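Local coordinates for protein-glutamine gamma-glutamyltransferase (PDB 1G0D), which catalyses, in a calcium-dependent manner, the cross-linking of peptide-bound glutamine to lysine or other primary amines, releasing ammonia, at residues Pro246-Thr250 against Leu662-Asp666; Phe484-Val490 against Arg543-Tyr549; Leu518-Glu522 against Arg551-Glu555. All coordinates share one frame; numbering follows the deposited sequence.

Interaction 1. Residues Pro246-Thr250 against Leu662-Asp666; sequences PYRWT and LVDFD
The phenol of Tyr247 donates to Asp666, with OH 2.8 Å from OD2. It reaches the oxygen from above the carboxylate plane, while the oxygen itself lies at the edge of the ring. Beside it, Arg248 forms a salt bridge to Asp664, NH2 to OD2 at 3.0 Å. Here guanidinium and carboxylate are nearly coplanar, the N-H...O angle is 157°, and the oxygen is met almost end-on. The arginine chain gets there by folding at chi2 (-85°) and chi3. The fold also lays one guanidinium face over Asp666 CB, which sits 3.8 Å from Arg248 CZ. Arg248 NE to Asp666 OD1, 3.8 Å, is a long, purely electrostatic pair, as the oxygen is well off the guanidinium plane. Farther along, packing takes over: Thr250 CG2 rests 4.0 Å from Asp664 CB, and Thr250 CB 4.0 Å from Leu662 CD2, while OG1 bonds to Glu623. Leu662, Asp664 and Asp666 alternate along strand 659-666, presenting one face to the loop. At this point the catalytic core and the C-terminal Ig-like domain meet largely through charged and polar side chains. Asp664 and Asp666 are each shared between the loop and a lysine of their own domain, Lys674 and Lys671 respectively, so their charge is balanced from both domains.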
loop_
_atom_site.group_PDB
_atom_site.type_symbol
_atom_site.label_atom_id
_atom_site.label_comp_id
_atom_site.label_asym_id
_atom_site.label_seq_id
_atom_site.Cartn_x
_atom_site.Cartn_y
_atom_site.Cartn_z
ATOM N N PRO A 246 4.674 12.625 4.787
ATOM C CA PRO A 246 3.965 11.394 4.428
ATOM C C PRO A 246 2.524 11.284 4.923
ATOM O O PRO A 246 1.658 10.783 4.216
ATOM C CB PRO A 246 4.851 10.301 5.012
ATOM C CG PRO A 246 6.196 10.873 4.948
ATOM C CD PRO A 246 6.008 12.321 5.334
ATOM N N TYR A 247 2.261 11.753 6.132
ATOM C CA TYR A 247 0.920 11.644 6.699
ATOM C C TYR A 247 -0.116 12.572 6.034
ATOM O O TYR A 247 -1.306 12.541 6.373
ATOM C CB TYR A 247 0.994 11.901 8.208
ATOM C CG TYR A 247 1.126 13.354 8.522
ATOM C CD1 TYR A 247 2.379 13.942 8.643
ATOM C CD2 TYR A 247 -0.001 14.170 8.619
ATOM C CE1 TYR A 247 2.517 15.318 8.844
ATOM C CE2 TYR A 247 0.118 15.543 8.816
ATOM C CZ TYR A 247 1.386 16.117 8.925
ATOM O OH TYR A 247 1.512 17.483 9.108
ATOM N N ARG A 248 0.344 13.371 5.073
ATOM C CA ARG A 248 -0.510 14.315 4.360
ATOM C C ARG A 248 -1.296 13.706 3.201
ATOM O O ARG A 248 -2.419 14.088 2.941
ATOM C CB ARG A 248 0.342 15.462 3.771
ATOM C CG ARG A 248 0.733 16.584 4.731
ATOM C CD ARG A 248 -0.337 17.640 4.836
ATOM N NE ARG A 248 0.083 18.935 4.306
ATOM C CZ ARG A 248 -0.754 19.786 3.719
ATOM N NH1 ARG A 248 -0.300 20.938 3.266
ATOM N NH2 ARG A 248 -2.050 19.476 3.563
ATOM N N TRP A 249 -0.694 12.783 2.476
ATOM C CA TRP A 249 -1.357 12.240 1.318
ATOM C C TRP A 249 -2.602 11.425 1.558
ATOM O O TRP A 249 -2.654 10.587 2.453
ATOM C CB TRP A 249 -0.388 11.402 0.501
ATOM C CG TRP A 249 1.009 11.955 0.329
ATOM C CD1 TRP A 249 2.122 11.492 0.955
ATOM C CD2 TRP A 249 1.473 12.889 -0.666
ATOM N NE1 TRP A 249 3.243 12.056 0.416
ATOM C CE2 TRP A 249 2.889 12.920 -0.583
ATOM C CE3 TRP A 249 0.840 13.697 -1.621
ATOM C CZ2 TRP A 249 3.697 13.725 -1.423
ATOM C CZ3 TRP A 249 1.644 14.499 -2.465
ATOM C CH2 TRP A 249 3.062 14.499 -2.354
ATOM N N THR A 250 -3.610 11.666 0.721
ATOM C CA THR A 250 -4.866 10.920 0.796
ATOM C C THR A 250 -5.042 10.040 -0.443
ATOM O O THR A 250 -6.069 9.389 -0.606
ATOM C CB THR A 250 -6.060 11.857 0.903
ATOM O OG1 THR A 250 -5.842 13.036 0.110
ATOM C CG2 THR A 250 -6.239 12.251 2.341
ATOM N N LEU A 662 -12.282 12.473 -0.341
ATOM C CA LEU A 662 -11.265 12.456 0.718
ATOM C C LEU A 662 -10.726 13.854 1.047
ATOM O O LEU A 662 -10.522 14.698 0.169
ATOM C CB LEU A 662 -10.094 11.541 0.319
ATOM C CG LEU A 662 -10.264 10.023 0.319
ATOM C CD1 LEU A 662 -11.423 9.576 -0.548
ATOM C CD2 LEU A 662 -9.013 9.439 -0.238
ATOM N N VAL A 663 -10.518 14.103 2.333
ATOM C CA VAL A 663 -10.011 15.384 2.761
ATOM C C VAL A 663 -8.996 15.299 3.907
ATOM O O VAL A 663 -9.136 14.522 4.869
ATOM C CB VAL A 663 -11.184 16.315 3.166
ATOM C CG1 VAL A 663 -10.664 17.667 3.561
ATOM C CG2 VAL A 663 -12.142 16.456 2.008
ATOM N N ASP A 664 -7.959 16.117 3.751
ATOM C CA ASP A 664 -6.890 16.267 4.709
ATOM C C ASP A 664 -6.781 17.733 5.198
ATOM O O ASP A 664 -6.978 18.681 4.438
ATOM C CB ASP A 664 -5.579 15.852 4.057
ATOM C CG ASP A 664 -4.381 16.222 4.894
ATOM O OD1 ASP A 664 -4.054 15.469 5.845
ATOM O OD2 ASP A 664 -3.769 17.277 4.613
ATOM N N PHE A 665 -6.487 17.912 6.481
ATOM C CA PHE A 665 -6.280 19.252 7.052
ATOM C C PHE A 665 -4.976 19.321 7.846
ATOM O O PHE A 665 -4.729 18.497 8.747
ATOM C CB PHE A 665 -7.437 19.687 7.982
ATOM C CG PHE A 665 -7.159 20.982 8.741
ATOM C CD1 PHE A 665 -7.411 22.229 8.158
ATOM C CD2 PHE A 665 -6.585 20.953 10.013
ATOM C CE1 PHE A 665 -7.079 23.428 8.838
ATOM C CE2 PHE A 665 -6.259 22.139 10.685
ATOM C CZ PHE A 665 -6.504 23.371 10.098
ATOM N N ASP A 666 -4.140 20.300 7.501
ATOM C CA ASP A 666 -2.889 20.511 8.224
ATOM C C ASP A 666 -2.744 21.955 8.701
ATOM O O ASP A 666 -3.220 22.905 8.062
ATOM C CB ASP A 666 -1.658 20.127 7.395
ATOM C CG ASP A 666 -0.404 19.966 8.263
ATOM O OD1 ASP A 666 0.684 20.383 7.812
ATOM O OD2 ASP A 666 -0.505 19.424 9.393
#

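Interaction 2. Residues Phe484-Val490 against Arg543-Tyr549; sequences FGTDFDV and RLHYDDY
Tyr549 reaches from helix 546-549 to the turn at Gly485 and Thr486, where its hydroxyl is used twice. It donates to Thr486 O, 2.5 Å from OH, and accepts from Gly485 N at 3.2 Å. A chi1 of 72°, with CG between backbone N and carbonyl carbon, turns the ring into this turn. Aromatic rings make up the tight part. Tyr546 points its edge at the face of Phe484, planes 75° apart, with Phe484 CZ 3.5 Å from Tyr546 CE1; the Tyr546 hydroxyl bonds to Arg669. Phe488 meets Tyr549 obliquely, and Leu544 CB lies over one face of the Phe488 ring, 3.8 Å from CZ. Phe488 and Leu544 are also a hydrogen-bonded antiparallel pair, joined both ways through their backbones.

The polar side is looser: Asp489 and Arg543 share the face of the sheet away from Phe488 and Leu544, and Asp487 lies by the start of the helix. Arg543, extended from CG to NE, donates from NH1 to Asp489 OD2 at 2.7 Å, but its pairing with Asp487 OD2 is long, 3.8 Å from NH2. Asp487 is held instead by OD1, which takes the N-H of Tyr546 at 2.8 Å on its anti side. Water 1 lies within bonding distance of both Asp487 and Asp547, and can probably not serve all the acceptors around it at once; its bond to Asp487 OD1 is weak. Asp487 thus brings negative charge to the first amide of the helix, which would probably favour its ionised form, while Arg543 may soften its repulsion with Asp547.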
loop_
_atom_site.group_PDB
_atom_site.type_symbol
_atom_site.label_atom_id
_atom_site.label_comp_id
_atom_site.label_asym_id
_atom_site.label_seq_id
_atom_site.Cartn_x
_atom_site.Cartn_y
_atom_site.Cartn_z
ATOM N N PHE A 484 -6.048 14.368 21.226
ATOM C CA PHE A 484 -4.921 15.290 21.248
ATOM C C PHE A 484 -5.422 16.645 21.722
ATOM O O PHE A 484 -6.475 17.114 21.264
ATOM C CB PHE A 484 -4.320 15.453 19.857
ATOM C CG PHE A 484 -3.131 16.354 19.829
ATOM C CD1 PHE A 484 -2.013 16.056 20.596
ATOM C CD2 PHE A 484 -3.128 17.514 19.055
ATOM C CE1 PHE A 484 -0.898 16.904 20.591
ATOM C CE2 PHE A 484 -2.016 18.370 19.045
ATOM C CZ PHE A 484 -0.901 18.062 19.817
ATOM N N GLY A 485 -4.653 17.261 22.626
ATOM C CA GLY A 485 -5.004 18.550 23.199
ATOM C C GLY A 485 -5.361 18.428 24.682
ATOM O O GLY A 485 -5.290 19.406 25.421
ATOM N N THR A 486 -5.713 17.228 25.137
ATOM C CA THR A 486 -6.112 17.044 26.527
ATOM C C THR A 486 -5.130 16.335 27.477
ATOM O O THR A 486 -4.240 15.585 27.043
ATOM C CB THR A 486 -7.494 16.298 26.593
ATOM O OG1 THR A 486 -7.301 14.895 26.417
ATOM C CG2 THR A 486 -8.432 16.781 25.494
ATOM N N ASP A 487 -5.281 16.601 28.779
ATOM C CA ASP A 487 -4.457 15.940 29.780
ATOM C C ASP A 487 -5.298 14.741 30.137
ATOM O O ASP A 487 -6.511 14.855 30.207
ATOM C CB ASP A 487 -4.309 16.752 31.061
ATOM C CG ASP A 487 -4.120 18.222 30.832
ATOM O OD1 ASP A 487 -3.377 18.633 29.909
ATOM O OD2 ASP A 487 -4.720 18.972 31.630
ATOM N N PHE A 488 -4.694 13.599 30.415
ATOM C CA PHE A 488 -5.520 12.437 30.730
ATOM C C PHE A 488 -4.833 11.480 31.659
ATOM O O PHE A 488 -3.658 11.607 31.936
ATOM C CB PHE A 488 -5.864 11.687 29.430
ATOM C CG PHE A 488 -4.644 11.330 28.596
ATOM C CD1 PHE A 488 -4.159 12.214 27.624
ATOM C CD2 PHE A 488 -3.954 10.137 28.818
ATOM C CE1 PHE A 488 -2.993 11.913 26.893
ATOM C CE2 PHE A 488 -2.797 9.839 28.095
ATOM C CZ PHE A 488 -2.317 10.725 27.135
ATOM N N ASP A 489 -5.572 10.490 32.112
ATOM C CA ASP A 489 -4.993 9.506 32.990
ATOM C C ASP A 489 -4.906 8.193 32.247
ATOM O O ASP A 489 -5.719 7.922 31.351
ATOM C CB ASP A 489 -5.859 9.286 34.226
ATOM C CG ASP A 489 -6.257 10.577 34.904
ATOM O OD1 ASP A 489 -7.325 10.579 35.556
ATOM O OD2 ASP A 489 -5.517 11.580 34.792
ATOM N N VAL A 490 -3.902 7.400 32.614
ATOM C CA VAL A 490 -3.671 6.067 32.067
ATOM C C VAL A 490 -3.526 5.185 33.299
ATOM O O VAL A 490 -2.675 5.446 34.136
ATOM C CB VAL A 490 -2.317 5.972 31.291
ATOM C CG1 VAL A 490 -2.042 4.539 30.940
ATOM C CG2 VAL A 490 -2.352 6.826 30.036
ATOM N N ARG A 543 -0.824 10.662 35.124
ATOM C CA ARG A 543 -1.506 11.701 34.390
ATOM C C ARG A 543 -0.594 12.405 33.443
ATOM O O ARG A 543 0.357 13.062 33.864
ATOM C CB ARG A 543 -2.118 12.724 35.331
ATOM C CG ARG A 543 -2.829 13.856 34.612
ATOM C CD ARG A 543 -3.937 14.441 35.472
ATOM N NE ARG A 543 -4.692 15.454 34.749
ATOM C CZ ARG A 543 -5.865 15.235 34.156
ATOM N NH1 ARG A 543 -6.426 14.031 34.198
ATOM N NH2 ARG A 543 -6.486 16.229 33.527
ATOM N N LEU A 544 -0.883 12.244 32.155
ATOM C CA LEU A 544 -0.119 12.887 31.098
ATOM C C LEU A 544 -0.849 14.200 30.779
ATOM O O LEU A 544 -2.084 14.221 30.770
ATOM C CB LEU A 544 -0.072 11.964 29.885
ATOM C CG LEU A 544 0.960 10.833 29.857
ATOM C CD1 LEU A 544 2.307 11.310 30.329
ATOM C CD2 LEU A 544 0.483 9.730 30.722
ATOM N N HIS A 545 -0.088 15.279 30.534
ATOM C CA HIS A 545 -0.648 16.616 30.258
ATOM C C HIS A 545 -0.241 17.191 28.924
ATOM O O HIS A 545 0.887 17.028 28.480
ATOM C CB HIS A 545 -0.208 17.620 31.312
ATOM C CG HIS A 545 -0.569 17.225 32.701
ATOM N ND1 HIS A 545 0.227 16.403 33.469
ATOM C CD2 HIS A 545 -1.633 17.547 33.470
ATOM C CE1 HIS A 545 -0.330 16.239 34.653
ATOM N NE2 HIS A 545 -1.460 16.923 34.680
ATOM N N TYR A 546 -1.152 17.932 28.322
ATOM C CA TYR A 546 -0.888 18.489 27.029
ATOM C C TYR A 546 0.378 19.280 26.913
ATOM O O TYR A 546 1.210 18.963 26.080
ATOM C CB TYR A 546 -2.045 19.355 26.571
ATOM C CG TYR A 546 -1.779 19.965 25.226
ATOM C CD1 TYR A 546 -1.600 19.165 24.100
ATOM C CD2 TYR A 546 -1.707 21.346 25.067
ATOM C CE1 TYR A 546 -1.359 19.721 22.849
ATOM C CE2 TYR A 546 -1.459 21.921 23.803
ATOM C CZ TYR A 546 -1.287 21.098 22.707
ATOM O OH TYR A 546 -1.019 21.644 21.476
ATOM N N ASP A 547 0.540 20.301 27.743
ATOM C CA ASP A 547 1.721 21.168 27.656
ATOM C C ASP A 547 3.022 20.439 27.884
ATOM O O ASP A 547 4.090 20.978 27.619
ATOM C CB ASP A 547 1.605 22.331 28.630
ATOM C CG ASP A 547 0.669 22.028 29.776
ATOM O OD1 ASP A 547 1.159 21.796 30.910
ATOM O OD2 ASP A 547 -0.562 22.015 29.539
ATOM N N ASP A 548 2.927 19.211 28.371
ATOM C CA ASP A 548 4.106 18.392 28.591
ATOM C C ASP A 548 4.353 17.602 27.305
ATOM O O ASP A 548 5.419 17.692 26.701
ATOM C CB ASP A 548 3.879 17.391 29.736
ATOM C CG ASP A 548 3.997 18.018 31.136
ATOM O OD1 ASP A 548 4.643 19.082 31.280
ATOM O OD2 ASP A 548 3.434 17.422 32.094
ATOM N N TYR A 549 3.359 16.831 26.876
ATOM C CA TYR A 549 3.546 16.025 25.676
ATOM C C TYR A 549 3.504 16.712 24.337
ATOM O O TYR A 549 3.834 16.065 23.361
ATOM C CB TYR A 549 2.630 14.766 25.640
ATOM C CG TYR A 549 1.143 14.969 25.392
ATOM C CD1 TYR A 549 0.674 15.570 24.221
ATOM C CD2 TYR A 549 0.217 14.618 26.370
ATOM C CE1 TYR A 549 -0.666 15.826 24.040
ATOM C CE2 TYR A 549 -1.129 14.874 26.202
ATOM C CZ TYR A 549 -1.565 15.487 25.040
ATOM O OH TYR A 549 -2.908 15.814 24.926
HETATM O O HOH W 1 -2.677 21.084 31.365
#

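Interaction 3. Residues Leu518-Glu522 against Arg551-Glu555; sequences LRRGE and RCVSE
In the first beta-barrel domain, the loop joining strands 502-513 and 525-532 meets the loop that leads from helix 546-549 into strand 558-566, and Arg520 carries most of the contact. The first of these loops also holds Tyr515, a residue important for catalytic activity. Arg520 NE donates to the backbone carbonyl of Cys552, 2.8 Å from O, with an N-H...O angle of 155°. The donor is somewhat tilted from the carbonyl plane, and the oxygen comes in at the guanidinium edge, a little off its plane. A bend at chi3 (74°) swings the head group back over this second loop. Ser554 then lies beneath the flat group: OG is 3.4 Å from Arg520 CZ and sits over the centre of one face, so the hydroxyl touches the cation from the side where no N-H points.

Water 2, in the guanidinium plane, adds a weaker link. It accepts weakly from Arg520 NH1 and donates to Val553 O at 3.0 Å and to Arg551 O at 3.3 Å. Cys552 O is thus bonded to the arginine directly, and Val553 O and Arg551 O only through this water. Gly521 runs beside Cys552, but the model brings them doubtfully close, and the details of that packing are uncertain.

The far end of the guanidinium is also engaged, by salt bridges from NH2 to Glu237 and from NH1 to Glu238, so that Arg520 spans three chain segments. Beneath the contact runs strand 502-513: Ala512 bonds through its backbone to Arg520 and Gly521, and the side chains of Cys552 and Val553 lie on it.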
loop_
_atom_site.group_PDB
_atom_site.type_symbol
_atom_site.label_atom_id
_atom_site.label_comp_id
_atom_site.label_asym_id
_atom_site.label_seq_id
_atom_site.Cartn_x
_atom_site.Cartn_y
_atom_site.Cartn_z
ATOM N N LEU A 518 10.654 5.123 16.876
ATOM C CA LEU A 518 11.766 6.022 17.109
ATOM C C LEU A 518 11.432 6.771 18.378
ATOM O O LEU A 518 10.549 7.615 18.387
ATOM C CB LEU A 518 11.889 7.018 15.970
ATOM C CG LEU A 518 13.155 7.173 15.136
ATOM C CD1 LEU A 518 13.898 5.895 15.044
ATOM C CD2 LEU A 518 12.778 7.631 13.773
ATOM N N ARG A 519 12.139 6.447 19.449
ATOM C CA ARG A 519 11.969 7.083 20.749
ATOM C C ARG A 519 12.206 8.592 20.634
ATOM O O ARG A 519 13.164 9.029 19.991
ATOM C CB ARG A 519 12.952 6.460 21.720
ATOM C CG ARG A 519 12.602 6.675 23.167
ATOM C CD ARG A 519 13.780 6.307 24.097
ATOM N NE ARG A 519 14.990 7.102 23.847
ATOM C CZ ARG A 519 16.195 6.586 23.571
ATOM N NH1 ARG A 519 16.371 5.260 23.508
ATOM N NH2 ARG A 519 17.227 7.404 23.351
ATOM N N ARG A 520 11.319 9.381 21.240
ATOM C CA ARG A 520 11.429 10.829 21.167
ATOM C C ARG A 520 11.567 11.520 22.509
ATOM O O ARG A 520 12.680 11.649 23.035
ATOM C CB ARG A 520 10.241 11.395 20.411
ATOM C CG ARG A 520 10.522 11.432 18.916
ATOM C CD ARG A 520 9.320 11.750 18.093
ATOM N NE ARG A 520 8.949 13.145 18.173
ATOM C CZ ARG A 520 9.469 14.077 17.389
ATOM N NH1 ARG A 520 9.089 15.341 17.507
ATOM N NH2 ARG A 520 10.385 13.739 16.493
ATOM N N GLY A 521 10.459 11.968 23.081
ATOM C CA GLY A 521 10.554 12.632 24.373
ATOM C C GLY A 521 9.985 11.926 25.611
ATOM O O GLY A 521 8.762 11.744 25.728
ATOM N N GLU A 522 10.868 11.551 26.547
ATOM C CA GLU A 522 10.462 10.884 27.788
ATOM C C GLU A 522 9.669 11.873 28.652
ATOM O O GLU A 522 10.226 12.493 29.562
ATOM C CB GLU A 522 11.712 10.387 28.536
ATOM C CG GLU A 522 11.534 10.127 30.033
ATOM C CD GLU A 522 10.843 8.808 30.343
ATOM O OE1 GLU A 522 11.354 7.725 29.948
ATOM O OE2 GLU A 522 9.777 8.864 30.998
ATOM N N ARG A 551 5.431 18.856 23.528
ATOM C CA ARG A 551 6.861 19.007 23.343
ATOM C C ARG A 551 7.554 17.821 22.650
ATOM O O ARG A 551 8.452 18.022 21.846
ATOM C CB ARG A 551 7.510 19.279 24.720
ATOM C CG ARG A 551 7.745 20.763 25.046
ATOM C CD ARG A 551 6.966 21.211 26.273
ATOM N NE ARG A 551 7.566 20.717 27.508
ATOM C CZ ARG A 551 7.149 21.040 28.735
ATOM N NH1 ARG A 551 6.122 21.870 28.900
ATOM N NH2 ARG A 551 7.742 20.514 29.805
ATOM N N CYS A 552 7.099 16.597 22.915
ATOM C CA CYS A 552 7.765 15.405 22.389
ATOM C C CYS A 552 7.061 14.583 21.315
ATOM O O CYS A 552 7.689 13.875 20.538
ATOM C CB CYS A 552 8.109 14.489 23.577
ATOM S SG CYS A 552 8.217 15.298 25.259
ATOM N N VAL A 553 5.750 14.682 21.292
ATOM C CA VAL A 553 4.924 13.938 20.369
ATOM C C VAL A 553 5.057 14.480 18.939
ATOM O O VAL A 553 5.416 15.635 18.764
ATOM C CB VAL A 553 3.493 13.972 20.936
ATOM C CG1 VAL A 553 2.524 14.528 19.976
ATOM C CG2 VAL A 553 3.136 12.617 21.424
ATOM N N SER A 554 4.809 13.618 17.940
ATOM C CA SER A 554 4.895 13.913 16.478
ATOM C C SER A 554 3.511 13.997 15.798
ATOM O O SER A 554 2.469 13.976 16.460
ATOM C CB SER A 554 5.666 12.790 15.770
ATOM O OG SER A 554 6.924 13.212 15.306
ATOM N N GLU A 555 3.517 14.023 14.461
ATOM C CA GLU A 555 2.292 14.107 13.666
ATOM C C GLU A 555 1.295 12.996 13.976
ATOM O O GLU A 555 0.097 13.162 13.746
ATOM C CB GLU A 555 2.635 14.047 12.191
ATOM C CG GLU A 555 3.266 12.733 11.815
ATOM C CD GLU A 555 4.744 12.850 11.518
ATOM O OE1 GLU A 555 5.296 11.877 10.957
ATOM O OE2 GLU A 555 5.350 13.905 11.843
HETATM O O HOH W 2 7.735 17.578 18.676
#

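Interactions 1 and 2 are partly buried, whereas interaction 3 lies at the surface. Interactions 2 and 3 belong to one barrel and use opposite ends of the same connection, strand 536-544 through helix 546-549 to strand 558-566; Phe484 of the one packs on Val553 of the other. Interaction 1 instead joins two domains, and touches interaction 3 where Tyr247 packs on Glu555. The chemistry follows position: side-chain charges at the domain seam of interaction 1, sheet pairing and aromatic rings in interaction 2, and one arginine set between a backbone carbonyl and two glutamates in interaction 3. The loop before helix 253-261 supplies both Tyr247 and the acidic partners of Arg520.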